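Local coordinates for major capsid protein P2 (Pseudoalteromonas phage pm2, PDB 2VVF) that forms the outer protein shell of a membrane-containing bacteriophage, assembling as a homotrimer of double jelly-roll subunits, at residues Asp202-Leu207 / Lys212-Asn217. Numbering follows the deposited sequence.
Sequences DNDYIL and KAVLDN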
ATOM      1  N   ASP A 202      16.563 -15.810  -8.746  1.00 25.46           N
ATOM      2  CA  ASP A 202      16.789 -14.378  -8.912  1.00 25.06           C
ATOM      3  C   ASP A 202      15.545 -13.669  -9.433  1.00 28.70           C
ATOM      4  O   ASP A 202      15.204 -12.575  -8.976  1.00 28.26           O
ATOM      5  CB  ASP A 202      17.974 -14.128  -9.847  1.00 26.75           C
ATOM      6  CG  ASP A 202      19.300 -14.505  -9.217  1.00 34.84           C
ATOM      7  OD1 ASP A 202      19.470 -14.262  -8.003  1.00 34.90           O
ATOM      8  OD2 ASP A 202      20.163 -15.059  -9.929  1.00 40.49           O
ATOM      9  N   ASN A 203      14.866 -14.301 -10.385  1.00 24.98           N
ATOM     10  CA  ASN A 203      13.646 -13.741 -10.955  1.00 24.52           C
ATOM     11  C   ASN A 203      12.555 -13.687  -9.890  1.00 28.14           C
ATOM     12  O   ASN A 203      11.840 -12.690  -9.765  1.00 27.84           O
ATOM     13  CB  ASN A 203      13.174 -14.592 -12.138  1.00 24.49           C
ATOM     14  CG  ASN A 203      11.913 -14.048 -12.779  1.00 43.91           C
ATOM     15  OD1 ASN A 203      11.956 -13.068 -13.523  1.00 38.79           O
ATOM     16  ND2 ASN A 203      10.781 -14.680 -12.491  1.00 33.92           N
ATOM     17  N   ASP A 204      12.437 -14.768  -9.127  1.00 24.35           N
ATOM     18  CA  ASP A 204      11.435 -14.867  -8.072  1.00 23.98           C
ATOM     19  C   ASP A 204      11.686 -13.868  -6.942  1.00 27.43           C
ATOM     20  O   ASP A 204      10.751 -13.437  -6.267  1.00 26.94           O
ATOM     21  CB  ASP A 204      11.377 -16.294  -7.524  1.00 25.71           C
ATOM     22  CG  ASP A 204      10.776 -17.275  -8.518  1.00 35.39           C
ATOM     23  OD1 ASP A 204      10.498 -16.866  -9.668  1.00 35.40           O
ATOM     24  OD2 ASP A 204      10.578 -18.453  -8.150  1.00 41.54           O
ATOM     25  N   TYR A 205      12.949 -13.502  -6.746  1.00 23.64           N
ATOM     26  CA  TYR A 205      13.305 -12.543  -5.706  1.00 23.26           C
ATOM     27  C   TYR A 205      12.814 -11.154  -6.096  1.00 26.91           C
ATOM     28  O   TYR A 205      12.282 -10.416  -5.267  1.00 26.58           O
ATOM     29  CB  TYR A 205      14.819 -12.530  -5.474  1.00 24.35           C
ATOM     30  CG  TYR A 205      15.292 -11.413  -4.569  1.00 25.88           C
ATOM     31  CD1 TYR A 205      15.132 -11.493  -3.191  1.00 27.92           C
ATOM     32  CD2 TYR A 205      15.892 -10.277  -5.093  1.00 26.51           C
ATOM     33  CE1 TYR A 205      15.556 -10.470  -2.361  1.00 28.60           C
ATOM     34  CE2 TYR A 205      16.321  -9.250  -4.272  1.00 27.36           C
ATOM     35  CZ  TYR A 205      16.152  -9.352  -2.907  1.00 34.33           C
ATOM     36  OH  TYR A 205      16.576  -8.332  -2.088  1.00 34.22           O
ATOM     37  N   ILE A 206      12.982 -10.806  -7.368  1.00 23.26           N
ATOM     38  CA  ILE A 206      12.534  -9.510  -7.865  1.00 23.00           C
ATOM     39  C   ILE A 206      11.012  -9.421  -7.794  1.00 27.52           C
ATOM     40  O   ILE A 206      10.458  -8.380  -7.439  1.00 27.45           O
ATOM     41  CB  ILE A 206      13.052  -9.235  -9.288  1.00 25.92           C
ATOM     42  CG1 ILE A 206      14.582  -9.261  -9.311  1.00 26.33           C
ATOM     43  CG2 ILE A 206      12.545  -7.895  -9.782  1.00 26.52           C
ATOM     44  CD1 ILE A 206      15.173  -9.358 -10.704  1.00 31.05           C
ATOM     45  N   LEU A 207      10.341 -10.522  -8.122  1.00 23.95           N
ATOM     46  CA  LEU A 207       8.884 -10.567  -8.077  1.00 23.68           C
ATOM     47  C   LEU A 207       8.402 -10.254  -6.663  1.00 27.84           C
ATOM     48  O   LEU A 207       7.593  -9.349  -6.458  1.00 27.65           O
ATOM     49  CB  LEU A 207       8.375 -11.946  -8.506  1.00 23.62           C
ATOM     50  CG  LEU A 207       8.381 -12.278 -10.001  1.00 28.01           C
ATOM     51  CD1 LEU A 207       8.068 -13.750 -10.214  1.00 28.06           C
ATOM     52  CD2 LEU A 207       7.399 -11.402 -10.763  1.00 30.02           C
ATOM     53  N   LYS A 212       4.644  -9.256  -4.999  1.00 22.61           N
ATOM     54  CA  LYS A 212       4.008 -10.347  -5.729  1.00 22.35           C
ATOM     55  C   LYS A 212       4.314 -11.691  -5.079  1.00 27.15           C
ATOM     56  O   LYS A 212       5.336 -11.854  -4.416  1.00 26.95           O
ATOM     57  CB  LYS A 212       4.462 -10.365  -7.191  1.00 24.28           C
ATOM     58  CG  LYS A 212       4.367  -9.024  -7.897  1.00 31.18           C
ATOM     59  CD  LYS A 212       2.922  -8.614  -8.122  1.00 35.56           C
ATOM     60  CE  LYS A 212       2.840  -7.225  -8.730  1.00 39.26           C
ATOM     61  NZ  LYS A 212       1.484  -6.631  -8.589  1.00 44.93           N
ATOM     62  N   ALA A 213       3.422 -12.654  -5.282  1.00 24.22           N
ATOM     63  CA  ALA A 213       3.606 -13.993  -4.740  1.00 24.15           C
ATOM     64  C   ALA A 213       4.036 -14.929  -5.863  1.00 28.75           C
ATOM     65  O   ALA A 213       3.442 -14.927  -6.944  1.00 28.52           O
ATOM     66  CB  ALA A 213       2.317 -14.489  -4.103  1.00 24.78           C
ATOM     67  N   VAL A 214       5.073 -15.718  -5.611  1.00 25.43           N
ATOM     68  CA  VAL A 214       5.568 -16.660  -6.607  1.00 25.15           C
ATOM     69  C   VAL A 214       4.655 -17.878  -6.699  1.00 29.50           C
ATOM     70  O   VAL A 214       4.345 -18.515  -5.690  1.00 29.19           O
ATOM     71  CB  VAL A 214       7.030 -17.058  -6.326  1.00 28.93           C
ATOM     72  CG1 VAL A 214       7.530 -18.040  -7.374  1.00 28.70           C
ATOM     73  CG2 VAL A 214       7.921 -15.822  -6.275  1.00 28.66           C
ATOM     74  N   LEU A 215       4.212 -18.190  -7.913  1.00 26.40           N
ATOM     75  CA  LEU A 215       3.331 -19.330  -8.140  1.00 26.22           C
ATOM     76  C   LEU A 215       4.140 -20.602  -8.366  1.00 30.60           C
ATOM     77  O   LEU A 215       5.197 -20.571  -8.994  1.00 30.17           O
ATOM     78  CB  LEU A 215       2.413 -19.072  -9.336  1.00 26.17           C
ATOM     79  CG  LEU A 215       1.535 -17.821  -9.265  1.00 30.63           C
ATOM     80  CD1 LEU A 215       0.731 -17.651 -10.549  1.00 30.63           C
ATOM     81  CD2 LEU A 215       0.620 -17.867  -8.048  1.00 32.49           C
ATOM     82  N   ASP A 216       3.635 -21.718  -7.850  1.00 27.57           N
ATOM     83  CA  ASP A 216       4.312 -23.002  -7.990  1.00 27.38           C
ATOM     84  C   ASP A 216       4.432 -23.428  -9.449  1.00 30.70           C
ATOM     85  O   ASP A 216       3.499 -23.263 -10.233  1.00 30.40           O
ATOM     86  CB  ASP A 216       3.581 -24.082  -7.191  1.00 29.37           C
ATOM     87  CG  ASP A 216       3.625 -23.831  -5.699  1.00 41.24           C
ATOM     88  OD1 ASP A 216       4.356 -22.913  -5.272  1.00 42.14           O
ATOM     89  OD2 ASP A 216       2.928 -24.551  -4.953  1.00 47.83           O
ATOM     90  N   ASN A 217       5.586 -23.987  -9.799  1.00 26.71           N
ATOM     91  CA  ASN A 217       5.834 -24.464 -11.155  1.00 26.16           C
ATOM     92  C   ASN A 217       5.519 -23.406 -12.207  1.00 28.97           C
ATOM     93  O   ASN A 217       4.967 -23.712 -13.265  1.00 28.55           O
ATOM     94  CB  ASN A 217       5.039 -25.744 -11.425  1.00 26.83           C
ATOM     95  CG  ASN A 217       5.259 -26.802 -10.359  1.00 48.78           C
ATOM     96  OD1 ASN A 217       6.396 -27.110  -9.999  1.00 42.12           O
ATOM     97  ND2 ASN A 217       4.171 -27.354  -9.840  1.00 41.55           N
TER
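The carboxylate of Asp204 turns one face toward Val214, and both valine methyls lie over that same face. CG1 sits over the OD2 half of the group, 3.2 Å from Asp204 OD2, while CG2 is displaced toward the root of the side chain, with Val214 CG2 3.7 Å from Asp204 CB. The two side chains cross at about a right angle, with both prongs of the isopropyl group on one side of the carboxylate. This is van der Waals contact between methyls and a carboxylate face, not a polar bond. The polar partner of Asp204 OD2 is Lys200, one turn earlier, whose salt bridge would be expected to favour the ionised acid. With CG1 anti to the backbone N (chi1 180°), Val214 presents both methyls to the helix; CG2 also makes a marginal apolar contact with Leu207, 4.5 Å from its CD1.

A turn further along, Lys212 N donates to Leu207 O over 3.3 Å. The donor stands 37° out of the carbonyl plane, and the N-H points at the oxygen with moderate straightness (150°). The same oxygen is flanked by aliphatic carbon, Lys212 CB lying 3.4 Å from Leu207 O. From there the lysine chain bends at chi2, carrying NZ away from the helix to a hydrogen bond with His72 ND1.

The example illustrates how a chain leaving a helix can fold back along it, tied by one backbone hydrogen bond, with Val214 resting on Asp204 and, more loosely, on Leu207. Here helix 200-209 and its return segment form the connection between strands 192-199 and 218-222, the F and G strands of the C-terminal jelly roll. Ala213 forms backbone hydrogen bonds with Arg71 of helix 63-71, joining this connection to the N-terminal half of the double jelly-roll capsid fold.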